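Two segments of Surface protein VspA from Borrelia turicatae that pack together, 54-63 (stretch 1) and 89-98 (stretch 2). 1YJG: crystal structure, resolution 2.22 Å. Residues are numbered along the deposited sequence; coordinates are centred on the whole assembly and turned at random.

Stretch 1 (54-63) AYSVISAVDT
Stretch 2 89-98: STSFLTKAKS

How do the two segments lie against each other? Both are helical throughout, with phi/psi near -64/-41, and their N-to-C directions differ by 143°, so they run roughly antiparallel. The axes approach to 9.4 Å. Tyr55 CA lies 6.7 Å from Leu93 CA, and Asp62 CA 5.7 Å from Ser89 CA, which sets the register; 499 Å² is buried in all.

What does Tyr55, the most covered residue, rest on? Its CA-to-CB bond points sideways, but a t rotamer with chi2 of 94° brings the ring across to stretch 2. Leu93 CD2 sits over one face, 3.7 Å from the ring centroid and 15° off the normal, a CH-pi contact. Ala96 CB meets the ring edge, 3.9 Å from Tyr55 CD1, and farther out Tyr55 OH is 3.4 Å from Lys97 CG.

Why is Leu93 covered almost as fully? Its side chain (chi1 m, chi2 t) is a knob in a hole formed by Tyr55, Ile58, Ser59 and Asp62. Besides touching the tyrosine ring, Leu93 CD2 lies 3.5 Å from Ser59 OG and 4.0 Å from Ile58 CG2, while Leu93 CD1 reaches to 4.1 Å from Asp62 CB. Ile58 (chi1 m, chi2 m) points toward stretch 2, and its CG2 also packs 3.7 Å from CD2 of Phe92, whose chi1 is t and chi2 86°.

What holds the polar end? Asp62, chi1 t and chi2 79°, points toward stretch 2, where Ser89 in the p rotamer donates a hydrogen bond from OG to Asp62 OD1 at 2.7 Å. Asp62 OD1 also lies 2.9 Å from Thr90 OG1 (chi1 m). A water adds a bridge, donating to Asp62 OD2 at 3.2 Å and to Thr90 OG1 at 3.1 Å.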

ATOM      1  N   ALA A  54      -1.902  -9.474  -1.161  1.00 11.26           N
ATOM      2  CA  ALA A  54      -1.947  -9.050   0.237  1.00 10.43           C
ATOM      3  C   ALA A  54      -0.781  -9.687   0.971  1.00 12.70           C
ATOM      4  O   ALA A  54      -0.093  -9.037   1.748  1.00 15.65           O
ATOM      5  CB  ALA A  54      -3.247  -9.483   0.877  1.00  5.94           C
ATOM      6  N   TYR A  55      -0.555 -10.968   0.699  1.00 12.34           N
ATOM      7  CA  TYR A  55       0.538 -11.702   1.310  1.00 10.70           C
ATOM      8  C   TYR A  55       1.877 -11.019   0.989  1.00 10.87           C
ATOM      9  O   TYR A  55       2.728 -10.916   1.859  1.00  9.15           O
ATOM     10  CB  TYR A  55       0.549 -13.151   0.808  1.00  9.33           C
ATOM     11  CG  TYR A  55       1.598 -14.002   1.465  1.00 10.08           C
ATOM     12  CD1 TYR A  55       1.295 -14.769   2.578  1.00 12.15           C
ATOM     13  CD2 TYR A  55       2.904 -14.020   0.992  1.00 13.50           C
ATOM     14  CE1 TYR A  55       2.260 -15.534   3.196  1.00 14.42           C
ATOM     15  CE2 TYR A  55       3.878 -14.793   1.604  1.00 14.10           C
ATOM     16  CZ  TYR A  55       3.550 -15.542   2.706  1.00 10.83           C
ATOM     17  OH  TYR A  55       4.506 -16.305   3.322  1.00 14.22           O
ATOM     18  N   SER A  56       2.049 -10.564  -0.257  1.00 12.28           N
ATOM     19  CA  SER A  56       3.288  -9.902  -0.704  1.00 13.79           C
ATOM     20  C   SER A  56       3.484  -8.530  -0.040  1.00 10.84           C
ATOM     21  O   SER A  56       4.609  -8.141   0.276  1.00 12.09           O
ATOM     22  CB  SER A  56       3.311  -9.774  -2.234  1.00 13.17           C
ATOM     23  OG  SER A  56       4.555  -9.270  -2.689  1.00  9.94           O
ATOM     24  N   VAL A  57       2.388  -7.804   0.160  1.00 10.52           N
ATOM     25  CA  VAL A  57       2.435  -6.502   0.805  1.00 12.29           C
ATOM     26  C   VAL A  57       2.831  -6.711   2.273  1.00 11.32           C
ATOM     27  O   VAL A  57       3.648  -5.980   2.784  1.00  9.76           O
ATOM     28  CB  VAL A  57       1.076  -5.761   0.709  1.00 12.51           C
ATOM     29  CG1 VAL A  57       1.045  -4.552   1.632  1.00 11.64           C
ATOM     30  CG2 VAL A  57       0.806  -5.326  -0.728  1.00 14.68           C
ATOM     31  N   ILE A  58       2.263  -7.715   2.940  1.00 14.36           N
ATOM     32  CA  ILE A  58       2.597  -7.967   4.347  1.00 15.93           C
ATOM     33  C   ILE A  58       4.022  -8.499   4.480  1.00 15.17           C
ATOM     34  O   ILE A  58       4.631  -8.317   5.520  1.00 12.60           O
ATOM     35  CB  ILE A  58       1.549  -8.874   5.054  1.00 15.09           C
ATOM     36  CG1 ILE A  58       0.173  -8.211   5.031  1.00 14.10           C
ATOM     37  CG2 ILE A  58       1.934  -9.131   6.511  1.00 14.98           C
ATOM     38  CD1 ILE A  58       0.140  -6.793   5.558  1.00 18.54           C
ATOM     39  N   SER A  59       4.551  -9.123   3.421  1.00 16.28           N
ATOM     40  CA  SER A  59       5.920  -9.645   3.432  1.00 15.83           C
ATOM     41  C   SER A  59       6.851  -8.449   3.374  1.00 10.49           C
ATOM     42  O   SER A  59       7.891  -8.447   4.017  1.00  7.18           O
ATOM     43  CB  SER A  59       6.209 -10.576   2.251  1.00 17.06           C
ATOM     44  OG  SER A  59       5.545 -11.813   2.423  1.00 25.39           O
ATOM     45  N   ALA A  60       6.467  -7.433   2.599  1.00 11.91           N
ATOM     46  CA  ALA A  60       7.265  -6.208   2.465  1.00 10.77           C
ATOM     47  C   ALA A  60       7.262  -5.504   3.811  1.00 10.57           C
ATOM     48  O   ALA A  60       8.279  -4.971   4.233  1.00 12.05           O
ATOM     49  CB  ALA A  60       6.699  -5.294   1.385  1.00  8.58           C
ATOM     50  N   VAL A  61       6.107  -5.514   4.478  1.00  8.20           N
ATOM     51  CA  VAL A  61       5.957  -4.902   5.791  1.00 10.50           C
ATOM     52  C   VAL A  61       6.900  -5.564   6.794  1.00 10.79           C
ATOM     53  O   VAL A  61       7.598  -4.884   7.546  1.00 14.44           O
ATOM     54  CB  VAL A  61       4.517  -5.064   6.309  1.00  7.90           C
ATOM     55  CG1 VAL A  61       4.453  -4.834   7.814  1.00  9.58           C
ATOM     56  CG2 VAL A  61       3.599  -4.125   5.597  1.00  6.98           C
ATOM     57  N   ASP A  62       6.909  -6.894   6.791  1.00 10.51           N
ATOM     58  CA  ASP A  62       7.758  -7.686   7.686  1.00 13.21           C
ATOM     59  C   ASP A  62       9.251  -7.370   7.476  1.00 12.29           C
ATOM     60  O   ASP A  62      10.003  -7.233   8.440  1.00 10.43           O
ATOM     61  CB  ASP A  62       7.520  -9.181   7.459  1.00 16.17           C
ATOM     62  CG  ASP A  62       8.016 -10.033   8.615  1.00 18.08           C
ATOM     63  OD1 ASP A  62       7.312 -10.122   9.647  1.00 18.94           O
ATOM     64  OD2 ASP A  62       9.097 -10.650   8.579  1.00 18.88           O
ATOM     65  N   THR A  63       9.656  -7.253   6.216  1.00  8.25           N
ATOM     66  CA  THR A  63      11.034  -6.951   5.855  1.00 11.10           C
ATOM     67  C   THR A  63      11.419  -5.554   6.359  1.00 13.15           C
ATOM     68  O   THR A  63      12.518  -5.361   6.852  1.00 14.46           O
ATOM     69  CB  THR A  63      11.215  -7.021   4.332  1.00 12.09           C
ATOM     70  OG1 THR A  63      10.989  -8.361   3.879  1.00 14.75           O
ATOM     71  CG2 THR A  63      12.665  -6.723   3.916  1.00 14.43           C
ATOM     72  N   SER A  89       2.897  -9.300  11.886  1.00 12.58           N
ATOM     73  CA  SER A  89       3.086  -9.532  10.453  1.00 12.31           C
ATOM     74  C   SER A  89       3.641 -10.946  10.204  1.00 14.46           C
ATOM     75  O   SER A  89       3.290 -11.592   9.222  1.00 14.49           O
ATOM     76  CB  SER A  89       3.998  -8.467   9.829  1.00 14.16           C
ATOM     77  OG  SER A  89       5.298  -8.479  10.388  1.00  7.95           O
ATOM     78  N   THR A  90       4.504 -11.418  11.098  1.00 14.78           N
ATOM     79  CA  THR A  90       5.083 -12.754  10.988  1.00 15.09           C
ATOM     80  C   THR A  90       3.946 -13.765  11.165  1.00 15.10           C
ATOM     81  O   THR A  90       3.860 -14.738  10.435  1.00 16.99           O
ATOM     82  CB  THR A  90       6.198 -12.950  12.054  1.00 15.01           C
ATOM     83  OG1 THR A  90       7.408 -12.330  11.599  1.00 12.66           O
ATOM     84  CG2 THR A  90       6.592 -14.399  12.212  1.00 15.23           C
ATOM     85  N   SER A  91       3.066 -13.498  12.126  1.00 16.18           N
ATOM     86  CA  SER A  91       1.909 -14.351  12.430  1.00 14.06           C
ATOM     87  C   SER A  91       0.970 -14.463  11.241  1.00 12.59           C
ATOM     88  O   SER A  91       0.484 -15.547  10.912  1.00 10.90           O
ATOM     89  CB  SER A  91       1.136 -13.792  13.624  1.00 15.09           C
ATOM     90  OG  SER A  91       1.627 -14.345  14.825  1.00 19.94           O
ATOM     91  N   PHE A  92       0.695 -13.330  10.609  1.00 13.43           N
ATOM     92  CA  PHE A  92      -0.178 -13.306   9.445  1.00 12.67           C
ATOM     93  C   PHE A  92       0.388 -14.200   8.342  1.00 12.23           C
ATOM     94  O   PHE A  92      -0.328 -15.008   7.760  1.00 12.64           O
ATOM     95  CB  PHE A  92      -0.328 -11.881   8.890  1.00 14.66           C
ATOM     96  CG  PHE A  92      -1.108 -11.829   7.613  1.00 11.59           C
ATOM     97  CD1 PHE A  92      -2.496 -11.754   7.644  1.00 14.56           C
ATOM     98  CD2 PHE A  92      -0.468 -11.928   6.389  1.00 14.14           C
ATOM     99  CE1 PHE A  92      -3.228 -11.735   6.476  1.00 15.92           C
ATOM    100  CE2 PHE A  92      -1.199 -11.917   5.210  1.00 16.51           C
ATOM    101  CZ  PHE A  92      -2.573 -11.817   5.251  1.00 15.58           C
ATOM    102  N   LEU A  93       1.676 -14.046   8.058  1.00 11.14           N
ATOM    103  CA  LEU A  93       2.340 -14.832   7.010  1.00 13.28           C
ATOM    104  C   LEU A  93       2.355 -16.337   7.305  1.00 13.50           C
ATOM    105  O   LEU A  93       2.075 -17.140   6.427  1.00 13.52           O
ATOM    106  CB  LEU A  93       3.773 -14.330   6.782  1.00 11.51           C
ATOM    107  CG  LEU A  93       3.926 -12.867   6.366  1.00 11.76           C
ATOM    108  CD1 LEU A  93       5.411 -12.478   6.362  1.00 15.24           C
ATOM    109  CD2 LEU A  93       3.300 -12.610   5.008  1.00 10.08           C
ATOM    110  N   THR A  94       2.672 -16.705   8.543  1.00 13.48           N
ATOM    111  CA  THR A  94       2.718 -18.101   8.959  1.00 14.89           C
ATOM    112  C   THR A  94       1.317 -18.732   8.871  1.00 15.84           C
ATOM    113  O   THR A  94       1.156 -19.861   8.396  1.00 13.57           O
ATOM    114  CB  THR A  94       3.257 -18.199  10.415  1.00 16.67           C
ATOM    115  OG1 THR A  94       4.631 -17.822  10.455  1.00 17.51           O
ATOM    116  CG2 THR A  94       3.279 -19.634  10.921  1.00 19.08           C
ATOM    117  N   LYS A  95       0.312 -17.994   9.329  1.00 14.59           N
ATOM    118  CA  LYS A  95      -1.064 -18.467   9.308  1.00 15.30           C
ATOM    119  C   LYS A  95      -1.556 -18.672   7.871  1.00 13.66           C
ATOM    120  O   LYS A  95      -2.170 -19.691   7.553  1.00 14.28           O
ATOM    121  CB  LYS A  95      -1.972 -17.490  10.083  1.00 14.52           C
ATOM    122  CG  LYS A  95      -3.474 -17.772   9.984  1.00 17.89           C
ATOM    123  CD  LYS A  95      -3.860 -19.223  10.330  1.00 20.29           C
ATOM    124  CE  LYS A  95      -3.670 -19.553  11.810  1.00 23.21           C
ATOM    125  NZ  LYS A  95      -4.733 -18.970  12.671  1.00 24.00           N
ATOM    126  N   ALA A  96      -1.273 -17.713   7.003  1.00 13.71           N
ATOM    127  CA  ALA A  96      -1.701 -17.805   5.611  1.00 15.77           C
ATOM    128  C   ALA A  96      -1.071 -19.027   4.929  1.00 17.07           C
ATOM    129  O   ALA A  96      -1.758 -19.801   4.245  1.00 15.89           O
ATOM    130  CB  ALA A  96      -1.357 -16.533   4.874  1.00 13.51           C
ATOM    131  N   LYS A  97       0.227 -19.206   5.141  1.00 17.42           N
ATOM    132  CA  LYS A  97       0.967 -20.330   4.565  1.00 19.15           C
ATOM    133  C   LYS A  97       0.364 -21.652   5.024  1.00 19.68           C
ATOM    134  O   LYS A  97       0.249 -22.592   4.235  1.00 21.16           O
ATOM    135  CB  LYS A  97       2.445 -20.279   4.961  1.00 18.04           C
ATOM    136  CG  LYS A  97       3.288 -19.322   4.134  1.00 19.51           C
ATOM    137  CD  LYS A  97       4.790 -19.462   4.448  1.00 18.78           C
ATOM    138  CE  LYS A  97       5.145 -18.947   5.836  1.00 17.76           C
ATOM    139  NZ  LYS A  97       6.609 -18.710   5.994  1.00 15.14           N
ATOM    140  N   SER A  98      -0.034 -21.709   6.293  1.00 22.51           N
ATOM    141  CA  SER A  98      -0.636 -22.910   6.877  1.00 23.05           C
ATOM    142  C   SER A  98      -2.023 -23.180   6.301  1.00 21.11           C
ATOM    143  O   SER A  98      -2.524 -24.306   6.375  1.00 18.38           O
ATOM    144  CB  SER A  98      -0.736 -22.774   8.401  1.00 23.54           C
ATOM    145  OG  SER A  98      -1.896 -22.050   8.769  1.00 27.14           O
TER
HETATM  146  O   HOH W   1       9.643 -13.506   9.850  1.00 47.76           O